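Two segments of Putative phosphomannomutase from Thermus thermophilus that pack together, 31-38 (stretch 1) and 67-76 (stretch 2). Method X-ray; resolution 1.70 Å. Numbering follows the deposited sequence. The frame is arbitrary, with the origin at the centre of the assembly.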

# COMPACT_ATOMS: atom_id res chain seq x y z
N THR A 31 -24.75 -9.48 -0.48
CA THR A 31 -23.60 -9.83 -1.32
C THR A 31 -22.43 -10.37 -0.49
O THR A 31 -21.66 -11.22 -0.91
N LEU A 32 -22.28 -9.78 0.72
CA LEU A 32 -21.24 -10.24 1.63
C LEU A 32 -21.42 -11.72 2.00
O LEU A 32 -20.47 -12.49 2.06
N HIS A 33 -22.68 -12.11 2.27
CA HIS A 33 -22.94 -13.50 2.62
C HIS A 33 -22.74 -14.45 1.43
O HIS A 33 -22.34 -15.60 1.57
N ARG A 34 -22.98 -13.98 0.21
CA ARG A 34 -22.75 -14.81 -0.96
C ARG A 34 -21.24 -15.00 -1.10
O ARG A 34 -20.75 -16.09 -1.41
N LEU A 35 -20.49 -13.93 -0.84
CA LEU A 35 -19.03 -14.01 -0.94
C LEU A 35 -18.49 -14.92 0.16
O LEU A 35 -17.56 -15.70 -0.07
N ALA A 36 -19.08 -14.83 1.35
CA ALA A 36 -18.64 -15.66 2.48
C ALA A 36 -18.80 -17.13 2.14
O ALA A 36 -17.92 -17.95 2.42
N GLU A 37 -19.94 -17.48 1.54
CA GLU A 37 -20.21 -18.86 1.16
C GLU A 37 -19.17 -19.35 0.16
O GLU A 37 -18.67 -20.48 0.27
N ALA A 38 -18.85 -18.52 -0.82
CA ALA A 38 -17.87 -18.87 -1.84
C ALA A 38 -16.51 -19.11 -1.22
O ALA A 38 -15.84 -20.10 -1.51
N ALA A 67 -20.17 -10.22 10.42
CA ALA A 67 -21.06 -11.06 9.63
C ALA A 67 -20.26 -12.12 8.88
O ALA A 67 -20.65 -13.29 8.83
N LEU A 68 -19.15 -11.71 8.28
CA LEU A 68 -18.31 -12.64 7.53
C LEU A 68 -17.71 -13.68 8.48
O LEU A 68 -17.66 -14.88 8.16
N SER A 69 -17.25 -13.23 9.65
CA SER A 69 -16.64 -14.13 10.63
C SER A 69 -17.64 -15.19 11.08
O SER A 69 -17.33 -16.38 11.12
N GLY A 70 -18.85 -14.75 11.41
CA GLY A 70 -19.87 -15.68 11.86
C GLY A 70 -20.22 -16.69 10.78
O GLY A 70 -20.36 -17.88 11.06
N HIS A 71 -20.36 -16.22 9.54
CA HIS A 71 -20.71 -17.10 8.44
C HIS A 71 -19.64 -18.18 8.22
O HIS A 71 -19.96 -19.38 8.09
N LEU A 72 -18.37 -17.77 8.19
CA LEU A 72 -17.29 -18.73 7.98
C LEU A 72 -17.25 -19.73 9.14
O LEU A 72 -17.06 -20.92 8.92
N ALA A 73 -17.45 -19.24 10.36
CA ALA A 73 -17.44 -20.10 11.54
C ALA A 73 -18.58 -21.12 11.46
O ALA A 73 -18.42 -22.28 11.83
N GLY A 74 -19.73 -20.67 10.96
CA GLY A 74 -20.87 -21.56 10.82
C GLY A 74 -20.66 -22.64 9.77
O GLY A 74 -21.34 -23.66 9.78
N MET A 75 -19.71 -22.41 8.87
CA MET A 75 -19.41 -23.38 7.82
C MET A 75 -18.38 -24.41 8.26
O MET A 75 -18.15 -25.39 7.56
N GLY A 76 -17.74 -24.18 9.41
CA GLY A 76 -16.76 -25.13 9.90
C GLY A 76 -15.33 -24.62 10.01
O GLY A 76 -14.44 -25.34 10.48

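Two helices pack here with their N-to-C directions 37° apart and their axes 9.3 Å apart at closest approach. The backbones come nearest at Ala 36 and Leu 68, whose CA atoms lie 5.9 Å apart. A small residue sits at that point. The CB of Ala 36 points toward stretch 2 and is a low bump that fits between two larger side chains. CB of Ala 36 lies 3.4 Å from CD1 of Leu 68. CB of Ala 36 also rests over one face of the His 71 ring, 3.8 Å from the centroid of that ring, in a CH-pi contact.

Leu 32, one turn earlier, points toward stretch 2 with chi1 t and chi2 m. CD1 of Leu 32 fits against the start of the facing stretch, 4.1 Å from CB of Ala 67 and 4.0 Å from CB of Leu 68. Leu 68 leaves its helix sideways, with chi1 t and chi2 p, and this brings its CD1 to Ala 36.

His 71 points toward stretch 1 with chi1 t and has the largest covered area of the contact. Its ring edge carries the polar links. ND1 of His 71 is hydrogen-bonded to ND1 of His 33 at 2.8 Å, and either could be the donor. The two rings meet rim to rim. NE2 of His 71 donates to OE2 of Glu 37, also at 2.8 Å. His 33 (chi1 m) and Glu 37 (chi1 t, chi2 p) both start sideways, but their ends come nearer to stretch 2. OE1 of Glu 37 is hydrogen-bonded elsewhere in the structure.

Met 75 (m, t, p) closes the far end. CE of Met 75 is 3.6 Å from O of Glu 37, and SD of Met 75 is 3.9 Å from O of Ala 36. CD2 of Leu 72 also reaches O of Ala 36, at 3.5 Å. Arg 34 and Ala 38 point away.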

# COMPACT_ATOMS: atom_id res chain seq x y z
CB THR A 31 -23.17 -8.57 -2.06
OG1 THR A 31 -24.09 -8.32 -3.13
CG2 THR A 31 -21.76 -8.77 -2.64
CB LEU A 32 -21.32 -9.37 2.89
CG LEU A 32 -20.19 -9.62 3.89
CD1 LEU A 32 -20.47 -10.83 4.80
CD2 LEU A 32 -18.84 -9.89 3.22
CB HIS A 33 -24.38 -13.61 3.14
CG HIS A 33 -24.43 -13.26 4.60
ND1 HIS A 33 -23.79 -13.99 5.55
CD2 HIS A 33 -25.05 -12.17 5.23
CE1 HIS A 33 -24.01 -13.35 6.71
NE2 HIS A 33 -24.76 -12.25 6.55
CB ARG A 34 -23.31 -14.14 -2.21
CG ARG A 34 -24.82 -14.09 -2.26
CD ARG A 34 -25.31 -13.24 -3.43
NE ARG A 34 -24.91 -13.78 -4.73
CZ ARG A 34 -25.00 -13.11 -5.87
NH1 ARG A 34 -25.47 -11.87 -5.88
NH2 ARG A 34 -24.62 -13.68 -7.01
CB LEU A 35 -18.40 -12.62 -0.83
CG LEU A 35 -16.88 -12.55 -0.93
CD1 LEU A 35 -16.41 -13.21 -2.23
CD2 LEU A 35 -16.43 -11.10 -0.89
CB ALA A 36 -19.43 -15.31 3.73
CB GLU A 37 -21.61 -18.97 0.54
CG GLU A 37 -22.05 -20.41 0.28
CD GLU A 37 -22.42 -21.16 1.55
OE1 GLU A 37 -22.51 -22.40 1.50
OE2 GLU A 37 -22.65 -20.50 2.59
CB ALA A 38 -17.77 -17.75 -2.87
CB ALA A 67 -21.86 -10.21 8.65
CB LEU A 68 -17.19 -11.88 6.80
CG LEU A 68 -16.11 -12.73 6.12
CD1 LEU A 68 -16.74 -13.64 5.07
CD2 LEU A 68 -15.06 -11.81 5.49
CB SER A 69 -16.14 -13.32 11.83
OG SER A 69 -15.12 -12.41 11.44
CB HIS A 71 -20.90 -16.29 7.15
CG HIS A 71 -21.57 -17.06 6.05
ND1 HIS A 71 -22.71 -16.61 5.42
CD2 HIS A 71 -21.24 -18.23 5.46
CE1 HIS A 71 -23.07 -17.48 4.49
NE2 HIS A 71 -22.19 -18.48 4.49
CB LEU A 72 -15.95 -18.01 7.85
CG LEU A 72 -15.82 -17.12 6.60
CD1 LEU A 72 -14.46 -16.41 6.62
CD2 LEU A 72 -15.96 -17.98 5.34
CB ALA A 73 -17.57 -19.25 12.81
CB MET A 75 -18.90 -22.67 6.56
CG MET A 75 -19.97 -21.87 5.84
SD MET A 75 -19.33 -21.07 4.37
CE MET A 75 -19.09 -22.49 3.27